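Local coordinates for glideosome-associated protein 50 (Plasmodium falciparum 3D7, PDB 3TGH), which is part of the glideosome, the complex behind parasite gliding and host cell invasion, and may help anchor it to the inner membrane complex, at residues 200-205 with 216-221; 223-228 with 305-310; 234-239 with 247-252; 240-245 with 264-269; 285-290 with 299-304. All coordinates share one frame; numbering follows the deposited sequence.

Contact 1. Residues 200-205 with 216-221; sequences PIYSSG and YLLPLL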
# COMPACT_ATOMS: atom_id res chain seq x y z
N PRO A 200 -7.25 5.34 5.81
CA PRO A 200 -6.37 5.62 6.95
C PRO A 200 -7.04 5.45 8.31
O PRO A 200 -8.25 5.65 8.43
CB PRO A 200 -5.98 7.09 6.76
CG PRO A 200 -6.88 7.63 5.75
CD PRO A 200 -7.42 6.51 4.94
N ILE A 201 -6.24 5.10 9.31
CA ILE A 201 -6.66 5.13 10.69
C ILE A 201 -6.67 6.59 11.16
O ILE A 201 -7.64 7.06 11.75
CB ILE A 201 -5.70 4.31 11.58
CG1 ILE A 201 -5.79 2.83 11.22
CG2 ILE A 201 -6.02 4.54 13.07
CD1 ILE A 201 -4.63 1.99 11.78
N TYR A 202 -5.57 7.30 10.87
CA TYR A 202 -5.41 8.70 11.26
C TYR A 202 -5.16 9.53 10.01
O TYR A 202 -4.35 9.15 9.17
CB TYR A 202 -4.23 8.86 12.21
CG TYR A 202 -4.39 8.19 13.56
CD1 TYR A 202 -5.55 8.36 14.32
CD2 TYR A 202 -3.36 7.42 14.09
CE1 TYR A 202 -5.68 7.76 15.56
CE2 TYR A 202 -3.49 6.81 15.33
CZ TYR A 202 -4.64 6.99 16.06
OH TYR A 202 -4.75 6.38 17.29
N SER A 203 -5.85 10.66 9.90
CA SER A 203 -5.71 11.53 8.74
C SER A 203 -6.23 12.94 9.04
O SER A 203 -7.31 13.10 9.63
CB SER A 203 -6.46 10.96 7.54
OG SER A 203 -6.42 11.81 6.40
N SER A 204 -5.47 13.94 8.61
CA SER A 204 -5.91 15.33 8.65
C SER A 204 -6.73 15.68 7.40
O SER A 204 -7.25 16.79 7.29
CB SER A 204 -4.71 16.27 8.78
OG SER A 204 -3.91 15.96 9.90
N GLY A 205 -6.84 14.73 6.47
CA GLY A 205 -7.60 14.91 5.23
C GLY A 205 -9.10 14.72 5.41
O GLY A 205 -9.59 14.64 6.53
N TYR A 216 -10.20 -1.37 16.21
CA TYR A 216 -9.99 -2.78 15.84
C TYR A 216 -8.68 -3.10 15.14
O TYR A 216 -8.12 -4.17 15.36
CB TYR A 216 -11.14 -3.28 14.97
CG TYR A 216 -12.46 -3.38 15.71
CD1 TYR A 216 -12.64 -4.34 16.70
CD2 TYR A 216 -13.50 -2.51 15.43
CE1 TYR A 216 -13.84 -4.44 17.40
CE2 TYR A 216 -14.71 -2.60 16.12
CZ TYR A 216 -14.87 -3.56 17.11
OH TYR A 216 -16.06 -3.65 17.79
N LEU A 217 -8.20 -2.21 14.28
CA LEU A 217 -7.00 -2.51 13.48
C LEU A 217 -5.76 -2.07 14.25
O LEU A 217 -4.80 -2.83 14.39
CB LEU A 217 -7.06 -1.78 12.13
CG LEU A 217 -6.38 -2.33 10.86
CD1 LEU A 217 -5.91 -1.17 9.98
CD2 LEU A 217 -5.25 -3.34 11.11
N LEU A 218 -5.78 -0.84 14.76
CA LEU A 218 -4.58 -0.25 15.38
C LEU A 218 -3.94 -1.08 16.50
O LEU A 218 -2.71 -1.20 16.55
CB LEU A 218 -4.84 1.19 15.85
CG LEU A 218 -3.62 1.95 16.40
CD1 LEU A 218 -2.49 2.03 15.38
CD2 LEU A 218 -4.04 3.35 16.85
N PRO A 219 -4.76 -1.66 17.41
CA PRO A 219 -4.17 -2.48 18.47
C PRO A 219 -3.36 -3.68 17.96
O PRO A 219 -2.35 -4.03 18.57
CB PRO A 219 -5.39 -2.94 19.28
CG PRO A 219 -6.42 -1.90 19.02
CD PRO A 219 -6.21 -1.51 17.59
N LEU A 220 -3.81 -4.28 16.86
CA LEU A 220 -3.06 -5.38 16.22
C LEU A 220 -1.73 -4.89 15.65
O LEU A 220 -0.72 -5.59 15.72
CB LEU A 220 -3.87 -6.03 15.10
CG LEU A 220 -5.21 -6.67 15.48
CD1 LEU A 220 -5.89 -7.21 14.23
CD2 LEU A 220 -5.07 -7.77 16.52
N LEU A 221 -1.73 -3.70 15.06
CA LEU A 221 -0.52 -3.13 14.47
C LEU A 221 0.50 -2.78 15.56
O LEU A 221 1.69 -3.05 15.41
CB LEU A 221 -0.85 -1.89 13.64
CG LEU A 221 -1.85 -2.04 12.50
CD1 LEU A 221 -2.00 -0.71 11.78
CD2 LEU A 221 -1.46 -3.14 11.52
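Ile201 and Leu218 bury most of the surface where, in this calcineurin-like metallophosphoesterase fold, the loop after strand 192-196 packs against helix 218-223. No hydrogen bond joins the two segments; methyl groups carry the contact. Ile201 supplies its long branch: with CG1 anti to the carbonyl carbon and CD1 carried outward (chi2 165°), the terminal methyl enters a group of three leucines. Ile201 CD1 meets Leu221 CD1 tip to tip at 3.8 Å. It also lies 3.9 Å from Leu217 CD1 and 4.2 Å from Leu218 CB, so one methyl touches two adjacent leucines and a third, Leu221, one turn further on. An unbranched tip on a beta-branched residue suits this role, because CG2 remains available for another partner. That partner is the Tyr202 ring of the same loop: Ile201 CG2 sits over the ring centre, 3.8 Å above its plane. Around this apolar group, His247 meets the Tyr202 ring edge-to-face, while Met245 touches both Leu218 and Leu221. Farther along the loop, Ser203 OG accepts from Gly205 N in an ST turn, and Ser203 OG also bonds with Asp234 OD2, giving a buried hydroxyl two polar partners. Tyrosine suits its partly exposed position, because its ring offers an apolar surface to Ile201 and Leu218 while the residue still carries a polar end. The Tyr202 side chain crosses that of Leu218 at about a right angle, with Leu218 CD2 3.8 Å from Tyr202 CZ and tightly packed at 3.1 Å from Tyr202 OH.

Contact 2. Residues 223-228 with 305-310; sequences DAEVDL and NIKKKK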
# COMPACT_ATOMS: atom_id res chain seq x y z
N ASP A 223 0.63 -4.11 18.64
CA ASP A 223 1.07 -5.37 19.24
C ASP A 223 2.20 -6.01 18.43
O ASP A 223 3.12 -6.60 19.01
CB ASP A 223 -0.10 -6.35 19.38
CG ASP A 223 0.35 -7.74 19.82
OD1 ASP A 223 0.67 -7.91 21.01
OD2 ASP A 223 0.40 -8.65 18.96
N ALA A 224 2.12 -5.88 17.10
CA ALA A 224 3.14 -6.44 16.21
C ALA A 224 4.31 -5.49 15.91
O ALA A 224 5.21 -5.84 15.16
CB ALA A 224 2.50 -6.90 14.90
N GLU A 225 4.31 -4.29 16.50
CA GLU A 225 5.37 -3.30 16.30
C GLU A 225 5.56 -2.93 14.83
O GLU A 225 6.69 -2.82 14.33
CB GLU A 225 6.69 -3.77 16.92
CG GLU A 225 6.62 -4.07 18.41
CD GLU A 225 7.99 -4.17 19.03
OE1 GLU A 225 8.67 -3.12 19.14
OE2 GLU A 225 8.40 -5.29 19.40
N VAL A 226 4.44 -2.74 14.14
CA VAL A 226 4.44 -2.34 12.75
C VAL A 226 5.13 -0.98 12.59
O VAL A 226 4.97 -0.09 13.42
CB VAL A 226 2.99 -2.29 12.21
CG1 VAL A 226 2.90 -1.52 10.90
CG2 VAL A 226 2.46 -3.73 12.07
N ASP A 227 5.90 -0.85 11.51
CA ASP A 227 6.67 0.37 11.25
C ASP A 227 5.83 1.44 10.55
O ASP A 227 5.77 2.59 11.01
CB ASP A 227 7.90 0.04 10.42
CG ASP A 227 8.87 -0.86 11.15
OD1 ASP A 227 9.50 -0.40 12.13
OD2 ASP A 227 9.01 -2.04 10.76
N LEU A 228 5.19 1.05 9.45
CA LEU A 228 4.41 1.95 8.60
C LEU A 228 3.05 1.36 8.27
O LEU A 228 2.95 0.19 7.90
CB LEU A 228 5.11 2.16 7.25
CG LEU A 228 6.11 3.27 6.99
CD1 LEU A 228 7.21 3.31 8.01
CD2 LEU A 228 6.66 3.08 5.58
N ASN A 305 13.58 5.07 12.76
CA ASN A 305 14.65 4.17 13.19
C ASN A 305 14.20 2.72 13.19
O ASN A 305 13.05 2.42 13.51
CB ASN A 305 15.15 4.55 14.59
CG ASN A 305 15.75 5.94 14.65
OD1 ASN A 305 16.30 6.44 13.67
ND2 ASN A 305 15.64 6.58 15.82
N ILE A 306 15.10 1.81 12.82
CA ILE A 306 14.82 0.38 12.90
C ILE A 306 14.58 -0.00 14.36
O ILE A 306 15.24 0.52 15.27
CB ILE A 306 15.98 -0.47 12.30
CG1 ILE A 306 15.54 -1.92 12.09
CG2 ILE A 306 17.23 -0.40 13.18
CD1 ILE A 306 16.54 -2.75 11.29
N LYS A 307 13.62 -0.89 14.59
CA LYS A 307 13.27 -1.29 15.95
C LYS A 307 14.22 -2.37 16.44
O LYS A 307 14.69 -3.19 15.66
CB LYS A 307 11.82 -1.77 16.02
CG LYS A 307 10.82 -0.64 15.83
CD LYS A 307 9.41 -1.16 15.60
CE LYS A 307 8.39 -0.02 15.53
NZ LYS A 307 8.74 1.01 14.51
N LYS A 308 14.51 -2.35 17.74
CA LYS A 308 15.27 -3.41 18.40
C LYS A 308 14.27 -4.38 19.03
O LYS A 308 13.76 -4.13 20.12
CB LYS A 308 16.19 -2.81 19.46
CG LYS A 308 17.26 -1.88 18.90
CD LYS A 308 18.16 -1.33 20.00
CE LYS A 308 19.12 -2.39 20.55
NZ LYS A 308 20.04 -1.86 21.59
N LYS A 309 13.98 -5.47 18.32
CA LYS A 309 12.90 -6.38 18.70
C LYS A 309 13.41 -7.52 19.58
O LYS A 309 14.51 -8.02 19.35
CB LYS A 309 12.23 -6.96 17.45
CG LYS A 309 11.66 -5.91 16.52
CD LYS A 309 10.90 -6.55 15.38
CE LYS A 309 10.26 -5.50 14.49
NZ LYS A 309 9.39 -6.12 13.46
N LYS A 310 12.62 -7.89 20.58
CA LYS A 310 12.91 -9.05 21.45
C LYS A 310 12.03 -10.26 21.10
O LYS A 310 12.18 -11.33 21.69
CB LYS A 310 12.73 -8.68 22.93
CG LYS A 310 13.91 -7.91 23.51
CD LYS A 310 13.60 -7.34 24.90
CE LYS A 310 12.77 -6.06 24.81
NZ LYS A 310 12.65 -5.39 26.14
O HOH W 1 7.41 -7.09 15.27
O HOH W 2 8.51 -3.68 12.57
O HOH W 3 10.18 -6.48 20.84
O HOH W 4 11.18 -3.23 19.98
O HOH W 5 11.82 -1.77 12.40
O HOH W 6 11.83 1.10 11.00
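Lys307 and Asp227 form a salt bridge beside a Schellman motif, the helix C-terminal turn in which Glu225, at positive phi, leads the chain out of helix 218-223 toward strand 228-231. Lys307 NZ lies 2.9 Å from Asp227 OD1, approaching on the anti side and 34° out of the carboxylate plane. The two side chains run alongside in opposite senses, and a bend at the last torsion (chi4 55°) puts NZ near the acid. The long aliphatic part of lysine is also used: Lys307 CD rests 3.4 Å from Glu225 O and 4.0 Å from Glu225 CB. Asp244 O takes a further hydrogen bond from the Lys307 ammonium group.

The second oxygen, Asp227 OD2, accepts from the backbone N of Ile193, which helps fix the carboxylate, and from a water. That water also donates to Glu225 O and accepts from Lys309 NZ at 2.7 Å. Lys309 is thus linked to Asp227 through solvent, Lys309 NZ lying 4.9 Å from Asp227 OD2, while Ala190 O receives a direct bond from NZ. Such neighbouring positive charges probably help keep the buried aspartate ionised. Farther out, partly exposed Glu225 is long enough to reach the 305-310 backbone through two waters. One donates to Glu225 OE2 and accepts from Lys310 N at 2.8 Å; the other donates to Glu225 OE1 at 2.6 Å and to Lys308 O at 2.7 Å.

Contact 3. Residues 234-239 with 247-252; sequences DNNMEV and HITCGS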
# COMPACT_ATOMS: atom_id res chain seq x y z
N ASP A 234 -7.93 9.53 1.22
CA ASP A 234 -7.84 10.98 1.26
C ASP A 234 -6.79 11.43 0.24
O ASP A 234 -5.68 10.91 0.20
CB ASP A 234 -7.48 11.46 2.67
CG ASP A 234 -8.63 11.26 3.65
OD1 ASP A 234 -9.80 11.34 3.21
OD2 ASP A 234 -8.37 11.04 4.85
N ASN A 235 -7.17 12.39 -0.61
CA ASN A 235 -6.36 12.78 -1.75
C ASN A 235 -5.34 13.83 -1.38
O ASN A 235 -5.41 14.99 -1.80
CB ASN A 235 -7.24 13.24 -2.91
CG ASN A 235 -8.25 12.20 -3.33
OD1 ASN A 235 -9.43 12.50 -3.49
ND2 ASN A 235 -7.79 10.95 -3.50
N ASN A 236 -4.38 13.40 -0.57
CA ASN A 236 -3.31 14.25 -0.08
C ASN A 236 -2.13 13.39 0.34
O ASN A 236 -2.19 12.14 0.26
CB ASN A 236 -3.80 15.13 1.08
CG ASN A 236 -4.31 14.32 2.26
OD1 ASN A 236 -5.51 14.15 2.43
ND2 ASN A 236 -3.39 13.82 3.08
N MET A 237 -1.06 14.04 0.75
CA MET A 237 0.08 13.35 1.34
C MET A 237 0.19 13.78 2.79
O MET A 237 -0.07 14.95 3.12
CB MET A 237 1.37 13.67 0.58
CG MET A 237 1.37 13.10 -0.84
SD MET A 237 2.90 13.38 -1.79
CE MET A 237 3.10 15.13 -1.61
N GLU A 238 0.55 12.85 3.66
CA GLU A 238 0.71 13.15 5.08
C GLU A 238 1.53 12.10 5.80
O GLU A 238 1.55 10.92 5.39
CB GLU A 238 -0.67 13.27 5.76
CG GLU A 238 -0.60 13.49 7.29
CD GLU A 238 -1.87 14.06 7.88
OE1 GLU A 238 -2.98 13.68 7.44
OE2 GLU A 238 -1.76 14.89 8.81
N VAL A 239 2.22 12.51 6.85
CA VAL A 239 2.76 11.57 7.82
C VAL A 239 2.36 12.00 9.24
O VAL A 239 2.57 13.16 9.65
CB VAL A 239 4.30 11.35 7.67
CG1 VAL A 239 5.05 12.67 7.65
CG2 VAL A 239 4.82 10.42 8.78
N HIS A 247 2.04 6.67 10.23
CA HIS A 247 0.87 6.56 9.39
C HIS A 247 1.11 7.47 8.19
O HIS A 247 1.25 8.68 8.33
CB HIS A 247 -0.38 7.01 10.16
CG HIS A 247 -0.65 6.18 11.37
ND1 HIS A 247 -1.61 5.19 11.39
CD2 HIS A 247 -0.07 6.17 12.59
CE1 HIS A 247 -1.62 4.62 12.58
NE2 HIS A 247 -0.70 5.20 13.33
N ILE A 248 1.20 6.87 7.01
CA ILE A 248 1.49 7.62 5.81
C ILE A 248 0.28 7.59 4.91
O ILE A 248 -0.21 6.52 4.55
CB ILE A 248 2.69 7.03 5.07
CG1 ILE A 248 3.96 7.16 5.92
CG2 ILE A 248 2.85 7.71 3.72
CD1 ILE A 248 5.18 6.49 5.31
N THR A 249 -0.21 8.78 4.54
CA THR A 249 -1.22 8.91 3.51
C THR A 249 -0.52 9.27 2.20
O THR A 249 0.30 10.21 2.13
CB THR A 249 -2.27 9.98 3.81
OG1 THR A 249 -2.81 9.76 5.12
CG2 THR A 249 -3.39 9.92 2.78
N CYS A 250 -0.85 8.51 1.16
CA CYS A 250 -0.31 8.71 -0.17
C CYS A 250 -1.46 8.50 -1.14
O CYS A 250 -1.51 7.51 -1.86
CB CYS A 250 0.85 7.73 -0.39
SG CYS A 250 1.77 8.01 -1.90
N GLY A 251 -2.40 9.45 -1.13
CA GLY A 251 -3.64 9.32 -1.89
C GLY A 251 -3.81 10.33 -3.02
O GLY A 251 -4.90 10.46 -3.58
N SER A 252 -2.73 11.03 -3.38
CA SER A 252 -2.83 12.09 -4.38
C SER A 252 -2.13 11.72 -5.71
O SER A 252 -1.50 12.57 -6.34
CB SER A 252 -2.30 13.41 -3.80
OG SER A 252 -0.91 13.35 -3.50
O HOH W 7 -3.99 12.22 5.46
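Glu238, Thr249 and Asn236 grip a single water between the two segments. It donates to Glu238 OE1 at 2.7 Å, accepts from Asn236 ND2 at 2.9 Å, and is hydrogen-bonded to Thr249 OG1 at 2.7 Å. Asn236 CG stands between the backbone N and the carbonyl carbon (chi1 60°), and Asn236 ND2 comes to 3.9 Å from Thr249 CG2. The other glutamate oxygen, OE2, bonds with the hydroxyls of Ser204 and Ser267, so this buried acid has partners at both oxygens.

Beneath the water, Glu238 and Thr249 are an antiparallel hydrogen-bonded pair, with Thr249 N to Glu238 O at 2.9 Å and Glu238 N to Thr249 O at 3.1 Å. Threonine fits because its two branches divide the work: OG1 serves the water, while CG2 packs against the carbonyl oxygens of Asp234 and Asn236. Met237 and Val239 point to the other face with Ile248 and Cys250, where Phe290 covers Met237, Val239 and Ile248.

Past the strand, Asn235 centres an inverse gamma turn, and its ND2 donates to Gly251 O at 2.9 Å, nearly straight (165°) and in the amide plane. Gly251 CA lies 3.3 Å from Asp234 O, and a CB would point into that oxygen, so glycine fits. The strand pairs belong to the 237-250 beta hairpin; in this calcineurin-like fold the turn around Asn235 leads into it from His233, a ligand of the second metal.

Contact 4. Residues 240-245 with 264-269; sequences IEDNDM and NSKSLF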
# COMPACT_ATOMS: atom_id res chain seq x y z
N ILE A 240 1.71 11.07 9.94
CA ILE A 240 1.36 11.20 11.34
C ILE A 240 2.14 10.14 12.10
O ILE A 240 2.07 8.96 11.76
CB ILE A 240 -0.15 11.00 11.54
CG1 ILE A 240 -0.91 12.21 10.99
CG2 ILE A 240 -0.50 10.76 13.02
CD1 ILE A 240 -2.41 12.00 10.84
N GLU A 241 2.91 10.55 13.10
CA GLU A 241 3.74 9.60 13.85
C GLU A 241 3.28 9.52 15.29
O GLU A 241 3.12 10.54 15.96
CB GLU A 241 5.23 9.97 13.79
CG GLU A 241 6.13 8.80 14.20
CD GLU A 241 7.61 9.13 14.21
OE1 GLU A 241 8.08 9.83 13.28
OE2 GLU A 241 8.31 8.67 15.15
N ASP A 242 3.08 8.29 15.75
CA ASP A 242 2.54 8.01 17.07
C ASP A 242 3.04 6.66 17.56
O ASP A 242 2.80 5.64 16.91
CB ASP A 242 1.00 8.02 17.00
CG ASP A 242 0.35 7.48 18.27
OD1 ASP A 242 0.44 8.14 19.32
OD2 ASP A 242 -0.26 6.39 18.20
N ASN A 243 3.75 6.65 18.70
CA ASN A 243 4.24 5.42 19.32
C ASN A 243 5.14 4.58 18.40
O ASN A 243 4.97 3.37 18.28
CB ASN A 243 3.08 4.56 19.84
CG ASN A 243 2.16 5.31 20.81
OD1 ASN A 243 0.96 5.02 20.89
ND2 ASN A 243 2.73 6.25 21.56
N ASP A 244 6.10 5.25 17.75
CA ASP A 244 7.06 4.61 16.83
C ASP A 244 6.41 3.90 15.63
O ASP A 244 7.01 3.00 15.03
CB ASP A 244 7.98 3.63 17.60
CG ASP A 244 8.76 4.31 18.72
OD1 ASP A 244 9.46 5.31 18.44
OD2 ASP A 244 8.68 3.84 19.87
N MET A 245 5.19 4.30 15.29
CA MET A 245 4.54 3.86 14.06
C MET A 245 4.23 5.09 13.22
O MET A 245 3.68 6.07 13.73
CB MET A 245 3.25 3.10 14.34
CG MET A 245 2.65 2.45 13.10
SD MET A 245 1.08 1.60 13.34
CE MET A 245 1.37 0.72 14.87
N ASN A 264 -4.11 17.03 12.47
CA ASN A 264 -3.91 16.08 13.55
C ASN A 264 -2.73 16.53 14.41
O ASN A 264 -1.72 17.00 13.88
CB ASN A 264 -3.67 14.67 12.98
CG ASN A 264 -3.64 13.59 14.06
OD1 ASN A 264 -2.65 13.42 14.76
ND2 ASN A 264 -4.74 12.84 14.17
N SER A 265 -2.86 16.42 15.73
CA SER A 265 -1.85 16.93 16.66
C SER A 265 -0.47 16.27 16.49
O SER A 265 0.55 16.86 16.84
CB SER A 265 -2.32 16.76 18.11
OG SER A 265 -2.53 15.39 18.41
N LYS A 266 -0.46 15.05 15.96
CA LYS A 266 0.79 14.32 15.70
C LYS A 266 1.18 14.30 14.22
O LYS A 266 2.03 13.50 13.80
CB LYS A 266 0.69 12.91 16.27
CG LYS A 266 0.66 12.88 17.79
CD LYS A 266 0.90 11.49 18.35
CE LYS A 266 1.27 11.55 19.83
NZ LYS A 266 1.69 10.20 20.34
N SER A 267 0.57 15.17 13.42
CA SER A 267 0.96 15.32 12.02
C SER A 267 2.31 16.03 11.94
O SER A 267 2.52 17.08 12.55
CB SER A 267 -0.10 16.10 11.24
OG SER A 267 0.28 16.25 9.89
N LEU A 268 3.24 15.44 11.19
CA LEU A 268 4.56 16.01 10.99
C LEU A 268 4.67 16.74 9.65
O LEU A 268 5.51 17.62 9.47
CB LEU A 268 5.62 14.90 11.05
CG LEU A 268 5.76 14.17 12.38
CD1 LEU A 268 6.74 13.00 12.23
CD2 LEU A 268 6.20 15.12 13.48
N PHE A 269 3.81 16.36 8.71
CA PHE A 269 3.82 16.93 7.38
C PHE A 269 2.49 16.66 6.71
O PHE A 269 1.94 15.56 6.84
CB PHE A 269 4.96 16.29 6.56
CG PHE A 269 4.77 16.40 5.07
CD1 PHE A 269 5.01 17.59 4.41
CD2 PHE A 269 4.37 15.30 4.33
CE1 PHE A 269 4.85 17.69 3.04
CE2 PHE A 269 4.20 15.39 2.95
CZ PHE A 269 4.44 16.59 2.31
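Asp242 and Lys266 make a salt bridge at the protein surface, where strand 237-242 meets the outermost strand of its sheet, 267-271. Lys266 NZ lies 2.6 Å from Asp242 OD1 and uses the anti lone pair of that oxygen. An extended lysine chain suits the span: its CD passes 3.4 Å from Glu241 O and 3.7 Å from Asp242 CB on the way.

Two residues earlier in the strand, Ile240 and Ser267 form an antiparallel non-hydrogen-bonded pair, flanked by a backbone bond from Glu241 N to Lys266 O at 3.2 Å. A classic beta bulge follows, with Leu268 and Phe269 both facing Val239. The edge strand is entered through a type I turn from Asn264 to Ser267, and Asn264 OD1 accepts from Lys266 N (3.0 Å) to close an Asx turn. At the end of strand 237-242, a type I' turn runs from Asp242 to Met245; Asn243 and Asp244 occupy its positive-phi positions, which asparagine and aspartate tolerate well.

Ile240 crosses Asn264 at about a right angle, its CD1 3.6 Å from Asn264 CB. On the opposite side of the strand, Glu241 gives OE1 to His302 NE2, while Leu268 CD1 packs 3.7 Å from Glu241 CB.

Contact 5. Residues 285-290 with 299-304; sequences GIVTKF and IYTHKL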
# COMPACT_ATOMS: atom_id res chain seq x y z
N GLY A 285 17.07 1.98 9.24
CA GLY A 285 15.62 2.15 9.34
C GLY A 285 14.95 2.40 8.00
O GLY A 285 15.39 1.88 6.97
N ILE A 286 13.90 3.21 8.03
CA ILE A 286 13.11 3.53 6.85
C ILE A 286 13.13 5.03 6.59
O ILE A 286 12.79 5.83 7.48
CB ILE A 286 11.64 3.11 6.99
CG1 ILE A 286 11.55 1.65 7.45
CG2 ILE A 286 10.91 3.31 5.65
CD1 ILE A 286 10.14 1.15 7.61
N VAL A 287 13.55 5.41 5.39
CA VAL A 287 13.49 6.79 4.94
C VAL A 287 12.40 6.88 3.89
O VAL A 287 12.41 6.14 2.91
CB VAL A 287 14.84 7.26 4.34
CG1 VAL A 287 14.72 8.68 3.80
CG2 VAL A 287 15.95 7.18 5.37
N THR A 288 11.43 7.78 4.12
CA THR A 288 10.35 8.01 3.18
C THR A 288 10.48 9.42 2.61
O THR A 288 10.60 10.38 3.37
CB THR A 288 8.98 7.86 3.88
OG1 THR A 288 8.82 6.51 4.32
CG2 THR A 288 7.85 8.22 2.92
N LYS A 289 10.48 9.52 1.29
CA LYS A 289 10.53 10.80 0.60
C LYS A 289 9.20 11.08 -0.09
O LYS A 289 8.71 10.28 -0.90
CB LYS A 289 11.67 10.82 -0.42
CG LYS A 289 13.06 10.79 0.19
CD LYS A 289 14.13 10.70 -0.89
CE LYS A 289 15.49 10.34 -0.31
NZ LYS A 289 16.51 10.12 -1.38
N PHE A 290 8.61 12.22 0.26
CA PHE A 290 7.36 12.66 -0.35
C PHE A 290 7.69 13.57 -1.53
O PHE A 290 8.33 14.60 -1.35
CB PHE A 290 6.51 13.41 0.67
CG PHE A 290 5.96 12.54 1.75
CD1 PHE A 290 6.73 12.21 2.86
CD2 PHE A 290 4.66 12.04 1.65
CE1 PHE A 290 6.22 11.39 3.85
CE2 PHE A 290 4.14 11.23 2.64
CZ PHE A 290 4.92 10.90 3.75
N ILE A 299 9.51 17.20 -1.04
CA ILE A 299 9.05 18.27 -0.16
C ILE A 299 9.03 17.87 1.32
O ILE A 299 8.83 18.73 2.19
CB ILE A 299 7.68 18.84 -0.60
CG1 ILE A 299 6.60 17.76 -0.68
CG2 ILE A 299 7.83 19.54 -1.94
CD1 ILE A 299 5.19 18.33 -0.82
N TYR A 300 9.26 16.59 1.60
CA TYR A 300 9.44 16.14 2.98
C TYR A 300 10.16 14.80 3.02
O TYR A 300 9.88 13.92 2.20
CB TYR A 300 8.09 16.01 3.70
CG TYR A 300 8.25 15.83 5.20
CD1 TYR A 300 8.61 16.90 6.02
CD2 TYR A 300 8.05 14.59 5.80
CE1 TYR A 300 8.77 16.74 7.39
CE2 TYR A 300 8.20 14.43 7.17
CZ TYR A 300 8.56 15.50 7.96
OH TYR A 300 8.71 15.32 9.31
N THR A 301 11.07 14.66 3.98
CA THR A 301 11.76 13.40 4.21
C THR A 301 11.52 12.96 5.65
O THR A 301 11.87 13.67 6.59
CB THR A 301 13.26 13.53 3.94
OG1 THR A 301 13.45 14.00 2.61
CG2 THR A 301 13.96 12.19 4.11
N HIS A 302 10.89 11.79 5.81
CA HIS A 302 10.61 11.23 7.12
C HIS A 302 11.55 10.06 7.37
O HIS A 302 11.73 9.20 6.50
CB HIS A 302 9.16 10.75 7.20
CG HIS A 302 8.81 10.13 8.52
ND1 HIS A 302 8.73 8.77 8.70
CD2 HIS A 302 8.57 10.69 9.73
CE1 HIS A 302 8.43 8.51 9.96
NE2 HIS A 302 8.33 9.66 10.60
N LYS A 303 12.13 10.01 8.56
CA LYS A 303 13.05 8.94 8.93
C LYS A 303 12.54 8.23 10.18
O LYS A 303 12.25 8.87 11.20
CB LYS A 303 14.46 9.49 9.16
CG LYS A 303 15.07 10.13 7.92
CD LYS A 303 16.45 10.72 8.18
CE LYS A 303 17.05 11.28 6.89
NZ LYS A 303 18.29 12.07 7.13
N LEU A 304 12.42 6.91 10.07
CA LEU A 304 12.00 6.07 11.18
C LEU A 304 13.15 5.10 11.50
O LEU A 304 13.64 4.40 10.62
CB LEU A 304 10.73 5.30 10.80
CG LEU A 304 9.93 4.67 11.94
CD1 LEU A 304 9.24 5.74 12.77
CD2 LEU A 304 8.92 3.68 11.41
O HOH W 8 9.59 6.64 6.89
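Ile286 and Thr288 pair with Leu304 and His302, and Phe290 and Tyr300 share their face, on the inward, mostly buried side of a beta hairpin made by strands 285-292 and 297-305. The backbone is regular through most of its length: Thr288 and His302 exchange two hydrogen bonds of 2.8 Å; Ile286 and Leu304 also exchange two, Leu304 N to Ile286 O being 2.8 Å. Phe290 and Tyr300 run alongside in the same sense. The edge of the Phe290 ring meets Tyr300 O, and Phe290 CD1 is 4.0 Å from Tyr300 CD2. Phe269 stacks on Tyr300, and Met237 and Val239 from the other sheet add apolar cover, a setting suited to broad aromatic rings. Even here a water is held, 2.7 Å from Thr288 OG1 and 2.9 Å from His302 ND1, in the imidazole plane. Thr288 OG1 also bonds with His279 ND1, and His302 NE2 with Glu241.

The opposite face, with Val287, Lys289, Thr301 and Lys303, is more solvent-exposed. Val287 CG1 still touches Thr301 CG2 closely, at 3.6 Å, but beyond it packing thins to methylenes, such as Lys303 CG against Val287 CG2. Lys289 sends its ammonium group away to salt bridges with Glu33 and Glu280. Near the hairpin turn, Phe290 O accepts from Ile299 N at 2.9 Å rather than from Tyr300, leaving the buried Tyr300 N without a hydrogen-bond partner.

In the fold
Contacts 3 and 4 share strand 237-242 in one sheet, while contact 5 belongs to the other; the two sheets meet face to face, with Val239 CG1 3.6 Å from Tyr300 CE2 and Phe269 between contacts 4 and 5. Contact 2 ties the chain together across this interface, enclosing contacts 3, 4 and 5 in sequence, and reaches contact 4 where Val226 O lies 3.4 Å from Met245 CG. Contact 1 borders contact 3 through Gly205 CA and Asn236 OD1, 3.6 Å apart. The Asp234 side chain is about 6 Å from a cobalt ion, whereas the side chain of Leu217 in contact 1 is about 11 Å from one; contacts 2, 4 and 5 lie away from the metal-binding histidines.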